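Local coordinates for protein dihydrodipicolinate synthase (Agrobacterium tumefaciens, PDB 3B4U) that probably catalyses the aldol-type condensation of pyruvate with aspartate semialdehyde in the lysine pathway, or a related pyruvate-dependent lyase reaction, at residues Pro245-Val250 and Ala268-Ile273; Lys251-His256 and Arg279-Ala284. All coordinates share one frame; numbering follows the deposited sequence.

Contact 1 of 2, residues Pro245-Val250 and Ala268-Ile273; sequences PVTPAV and APLVAI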
loop_
_atom_site.group_PDB
_atom_site.type_symbol
_atom_site.label_atom_id
_atom_site.label_comp_id
_atom_site.label_asym_id
_atom_site.label_seq_id
_atom_site.Cartn_x
_atom_site.Cartn_y
_atom_site.Cartn_z
ATOM N N PRO B 245 -13.673 10.576 -10.241
ATOM C CA PRO B 245 -13.109 9.667 -9.228
ATOM C C PRO B 245 -14.183 9.111 -8.301
ATOM O O PRO B 245 -15.043 9.842 -7.853
ATOM C CB PRO B 245 -12.091 10.557 -8.474
ATOM C CG PRO B 245 -11.593 11.426 -9.548
ATOM C CD PRO B 245 -12.897 11.831 -10.259
ATOM N N VAL B 246 -14.139 7.813 -8.060
ATOM C CA VAL B 246 -15.310 7.125 -7.504
ATOM C C VAL B 246 -15.648 7.576 -6.084
ATOM O O VAL B 246 -16.799 7.921 -5.796
ATOM C CB VAL B 246 -15.153 5.564 -7.562
ATOM C CG1 VAL B 246 -16.391 4.865 -7.058
ATOM C CG2 VAL B 246 -14.804 5.048 -8.943
ATOM N N THR B 247 -14.670 7.562 -5.190
ATOM C CA THR B 247 -14.952 7.862 -3.811
ATOM C C THR B 247 -15.348 9.327 -3.602
ATOM O O THR B 247 -16.355 9.619 -2.946
ATOM C CB THR B 247 -13.792 7.385 -2.919
ATOM O OG1 THR B 247 -13.688 5.950 -3.050
ATOM C CG2 THR B 247 -14.027 7.770 -1.455
ATOM N N PRO B 248 -14.605 10.276 -4.203
ATOM C CA PRO B 248 -15.062 11.661 -4.094
ATOM C C PRO B 248 -16.498 11.883 -4.648
ATOM O O PRO B 248 -17.266 12.645 -4.072
ATOM C CB PRO B 248 -13.986 12.434 -4.866
ATOM C CG PRO B 248 -12.724 11.576 -4.744
ATOM C CD PRO B 248 -13.282 10.178 -4.852
ATOM N N ALA B 249 -16.868 11.199 -5.730
ATOM C CA ALA B 249 -18.220 11.332 -6.275
ATOM C C ALA B 249 -19.295 10.746 -5.369
ATOM O O ALA B 249 -20.362 11.316 -5.213
ATOM C CB ALA B 249 -18.303 10.734 -7.675
ATOM N N VAL B 250 -19.009 9.611 -4.737
ATOM C CA VAL B 250 -19.927 9.079 -3.758
ATOM C C VAL B 250 -20.174 10.079 -2.640
ATOM O O VAL B 250 -21.310 10.319 -2.218
ATOM C CB VAL B 250 -19.366 7.747 -3.179
ATOM C CG1 VAL B 250 -20.111 7.341 -1.920
ATOM C CG2 VAL B 250 -19.487 6.636 -4.202
ATOM N N ALA B 268 -6.079 13.895 1.069
ATOM C CA ALA B 268 -5.018 13.648 0.115
ATOM C C ALA B 268 -4.632 12.166 0.231
ATOM O O ALA B 268 -4.609 11.619 1.319
ATOM C CB ALA B 268 -3.817 14.554 0.443
ATOM N N PRO B 269 -4.303 11.511 -0.892
ATOM C CA PRO B 269 -4.049 12.073 -2.209
ATOM C C PRO B 269 -5.245 12.250 -3.143
ATOM O O PRO B 269 -5.058 12.613 -4.308
ATOM C CB PRO B 269 -3.097 11.035 -2.781
ATOM C CG PRO B 269 -3.643 9.764 -2.235
ATOM C CD PRO B 269 -4.006 10.072 -0.849
ATOM N N LEU B 270 -6.458 12.030 -2.653
ATOM C CA LEU B 270 -7.654 12.400 -3.402
ATOM C C LEU B 270 -7.792 13.917 -3.404
ATOM O O LEU B 270 -7.222 14.591 -2.544
ATOM C CB LEU B 270 -8.891 11.740 -2.811
ATOM C CG LEU B 270 -8.905 10.209 -2.735
ATOM C CD1 LEU B 270 -10.202 9.696 -2.186
ATOM C CD2 LEU B 270 -8.619 9.579 -4.102
ATOM N N VAL B 271 -8.559 14.411 -4.365
ATOM C CA VAL B 271 -8.895 15.827 -4.433
ATOM C C VAL B 271 -10.404 16.013 -4.550
ATOM O O VAL B 271 -11.094 15.157 -5.024
ATOM C CB VAL B 271 -8.143 16.531 -5.577
ATOM C CG1 VAL B 271 -6.607 16.436 -5.351
ATOM C CG2 VAL B 271 -8.539 16.041 -6.907
ATOM N N ALA B 272 -10.859 17.167 -4.071
ATOM C CA ALA B 272 -12.242 17.618 -4.116
ATOM C C ALA B 272 -12.812 17.567 -5.526
ATOM O O ALA B 272 -12.151 17.933 -6.451
ATOM C CB ALA B 272 -12.304 19.082 -3.578
ATOM N N ILE B 273 -14.050 17.115 -5.688
ATOM C CA ILE B 273 -14.788 17.323 -6.936
ATOM C C ILE B 273 -15.052 18.829 -7.121
ATOM O O ILE B 273 -15.511 19.490 -6.219
ATOM C CB ILE B 273 -16.141 16.573 -6.890
ATOM C CG1 ILE B 273 -15.949 15.051 -6.741
ATOM C CG2 ILE B 273 -16.986 16.900 -8.127
ATOM C CD1 ILE B 273 -15.348 14.396 -7.913
HETATM O O HOH W 1 -15.686 15.204 -3.509
#
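In the C-terminal helical region that follows the TIM barrel of this dihydrodipicolinate synthase family member, the first turn of helix 246-258 lies against the loop 268-273, extended from L270 on, that leads to helix 275-289. P245 is the N-cap residue of helix 246-258, and its carbonyl O accepts the N-H of A249. The tight part centres on P248, whose ring points at the loop and is gripped at two places. Its CB lies 3.8 Å from CG1 of I273, while its CG and CD sit against the methyl CD1 of L270, the CG at 4.1 Å, with ring and leucine side chain crossing at about a right angle. In I273, chi1 of -62° sets CG1 against the helix, and chi2 of -68° turns CD1 toward P248 and the exposed P245, whose CD it meets at 4.3 Å. Looser ground surrounds this core: V271 meets P248 through its carbonyl O, 3.9 Å from CG, while its side chain stays on the exposed side. The second subunit also borders the loop, its F110 packing on L270 and its P107 on P269, whose preceding peptide bond is cis. No direct hydrogen bond joins the two segments; a water donates to O of P248 at 3.1 Å and accepts a weak bond from N of I273 at 3.3 Å.

Contact 2 of 2, residues Lys251-His256 and Arg279-Ala284; sequences KVLVSH and RQIEGA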
loop_
_atom_site.group_PDB
_atom_site.type_symbol
_atom_site.label_atom_id
_atom_site.label_comp_id
_atom_site.label_asym_id
_atom_site.label_seq_id
_atom_site.Cartn_x
_atom_site.Cartn_y
_atom_site.Cartn_z
ATOM N N LYS B 251 -19.096 10.699 -2.157
ATOM C CA LYS B 251 -19.241 11.701 -1.100
ATOM C C LYS B 251 -20.081 12.906 -1.525
ATOM O O LYS B 251 -20.888 13.412 -0.746
ATOM C CB LYS B 251 -17.866 12.105 -0.583
ATOM C CG LYS B 251 -17.173 10.997 0.228
ATOM C CD LYS B 251 -15.779 11.429 0.725
ATOM C CE LYS B 251 -15.787 11.638 2.225
ATOM N NZ LYS B 251 -14.445 12.029 2.713
ATOM N N VAL B 252 -19.928 13.332 -2.776
ATOM C CA VAL B 252 -20.780 14.405 -3.310
ATOM C C VAL B 252 -22.259 14.020 -3.180
ATOM O O VAL B 252 -23.078 14.828 -2.809
ATOM C CB VAL B 252 -20.420 14.691 -4.803
ATOM C CG1 VAL B 252 -21.503 15.500 -5.499
ATOM C CG2 VAL B 252 -19.085 15.389 -4.959
ATOM N N LEU B 253 -22.589 12.767 -3.463
ATOM C CA LEU B 253 -23.980 12.337 -3.387
ATOM C C LEU B 253 -24.470 12.103 -1.965
ATOM O O LEU B 253 -25.646 12.301 -1.692
ATOM C CB LEU B 253 -24.228 11.153 -4.322
ATOM C CG LEU B 253 -24.153 11.579 -5.800
ATOM C CD1 LEU B 253 -24.338 10.371 -6.706
ATOM C CD2 LEU B 253 -25.220 12.631 -6.157
ATOM N N VAL B 254 -23.587 11.754 -1.030
ATOM C CA VAL B 254 -23.970 11.790 0.381
ATOM C C VAL B 254 -24.356 13.223 0.753
ATOM O O VAL B 254 -25.410 13.440 1.345
ATOM C CB VAL B 254 -22.866 11.260 1.319
ATOM C CG1 VAL B 254 -23.342 11.370 2.753
ATOM C CG2 VAL B 254 -22.558 9.810 0.948
ATOM N N SER B 255 -23.538 14.203 0.375
ATOM C CA SER B 255 -23.861 15.615 0.630
ATOM C C SER B 255 -25.188 15.991 -0.025
ATOM O O SER B 255 -26.027 16.652 0.593
ATOM C CB SER B 255 -22.752 16.534 0.120
ATOM O OG SER B 255 -21.664 16.563 1.019
ATOM N N HIS B 256 -25.387 15.594 -1.287
ATOM C CA HIS B 256 -26.576 15.986 -2.028
ATOM C C HIS B 256 -27.839 15.433 -1.415
ATOM O O HIS B 256 -28.850 16.141 -1.313
ATOM C CB HIS B 256 -26.409 15.510 -3.458
ATOM C CG HIS B 256 -27.505 15.928 -4.387
ATOM N ND1 HIS B 256 -27.873 17.245 -4.580
ATOM C CD2 HIS B 256 -28.250 15.187 -5.237
ATOM C CE1 HIS B 256 -28.835 17.276 -5.484
ATOM N NE2 HIS B 256 -29.072 16.048 -5.909
ATOM N N ARG B 279 -22.093 19.681 -9.948
ATOM C CA ARG B 279 -23.392 19.919 -10.546
ATOM C C ARG B 279 -23.721 18.831 -11.569
ATOM O O ARG B 279 -24.882 18.407 -11.683
ATOM C CB ARG B 279 -23.443 21.312 -11.163
ATOM C CG ARG B 279 -23.417 22.438 -10.107
ATOM C CD ARG B 279 -24.715 22.587 -9.306
ATOM N NE ARG B 279 -25.873 22.827 -10.178
ATOM C CZ ARG B 279 -27.119 23.089 -9.763
ATOM N NH1 ARG B 279 -27.413 23.182 -8.469
ATOM N NH2 ARG B 279 -28.077 23.276 -10.666
ATOM N N GLN B 280 -22.733 18.344 -12.296
ATOM C CA GLN B 280 -22.972 17.263 -13.258
ATOM C C GLN B 280 -23.367 15.971 -12.535
ATOM O O GLN B 280 -24.294 15.251 -12.952
ATOM C CB GLN B 280 -21.738 17.045 -14.120
ATOM C CG GLN B 280 -21.344 18.230 -14.994
ATOM C CD GLN B 280 -20.090 17.971 -15.797
ATOM O OE1 GLN B 280 -19.975 16.938 -16.462
ATOM N NE2 GLN B 280 -19.151 18.923 -15.767
ATOM N N ILE B 281 -22.690 15.683 -11.430
ATOM C CA ILE B 281 -22.987 14.480 -10.648
ATOM C C ILE B 281 -24.383 14.547 -10.039
ATOM O O ILE B 281 -25.174 13.605 -10.129
ATOM C CB ILE B 281 -21.943 14.345 -9.559
ATOM C CG1 ILE B 281 -20.607 13.927 -10.170
ATOM C CG2 ILE B 281 -22.359 13.318 -8.493
ATOM C CD1 ILE B 281 -19.418 14.118 -9.212
ATOM N N GLU B 282 -24.716 15.694 -9.479
ATOM C CA GLU B 282 -26.046 15.878 -8.906
ATOM C C GLU B 282 -27.118 15.764 -9.982
ATOM O O GLU B 282 -28.155 15.166 -9.754
ATOM C CB GLU B 282 -26.133 17.221 -8.177
ATOM C CG GLU B 282 -25.233 17.286 -6.928
ATOM C CD GLU B 282 -25.005 18.683 -6.415
ATOM O OE1 GLU B 282 -25.499 19.633 -7.025
ATOM O OE2 GLU B 282 -24.309 18.814 -5.391
ATOM N N GLY B 283 -26.845 16.299 -11.159
ATOM C CA GLY B 283 -27.803 16.234 -12.256
ATOM C C GLY B 283 -28.047 14.807 -12.718
ATOM O O GLY B 283 -29.192 14.423 -12.998
ATOM N N ALA B 284 -26.973 14.021 -12.818
ATOM C CA ALA B 284 -27.089 12.615 -13.198
ATOM C C ALA B 284 -27.940 11.848 -12.176
ATOM O O ALA B 284 -28.800 11.028 -12.544
ATOM C CB ALA B 284 -25.761 12.008 -13.313
#
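Two helices of the C-terminal region outside the barrel, 246-258 and 275-289, pack here at a crossing angle of -66°, with short-segment axes 9.9 Å apart. The apolar half is carried by I281, which places CG2 anti to its backbone N so that this one methyl enters between V252 and L253. CG2 lies 3.7 Å from CG of L253 and 3.8 Å from CG1 of V252, and both pairs cross obliquely. V252 turns CG1 anti to its own N, directing that methyl at the partner helix, whereas L253 leaves its helix at a slant and brings its branch point and both methyls round CG2 of I281. F285, one turn beyond I281, also touches L253.

The other half pairs H256 with E282. With CG anti to the backbone N, the imidazole reaches across the interface and lays one face over the aliphatic part of the glutamate. CG of E282 stands 3.7 Å from the ring centroid, 18° off the normal, in a CH-pi contact shifted toward the ring's rim, its nearest ring atom being ND1 at 3.5 Å. The carboxylate is stacked on the ring, their planes 11° apart, and makes no hydrogen bond to it.

Each polar end finds its partner on helix 275-289: NE2 of H256 bonds to OD1 of D286, one turn beyond E282, and OE2 of E282 forms a salt bridge with NE of R278, one turn before it. The carboxylates of E282 and D286 near the imidazole would tend to stabilise a protonated, positively charged H256, while the R278 salt bridge probably offsets part of the effect from E282.

Contacts 1 and 2 lie on the same side of the chain's centre, their own centres about 12 Å apart, and share helix 246-258: its first turn serves contact 1 and the following residues contact 2. Along the chain the segments alternate, 245-250 and 251-256 coming before 268-273 and 279-284, so the chain leaves the helix, returns past its start as a loop and then crosses its later part as helix 275-289. The two contacts merge where CG1 of I273 meets CG2 of V252 at 3.6 Å and CD1 of I281 packs on A249. One continuous apolar seam thus joins the last two helices, with contact 1 bordering the second subunit.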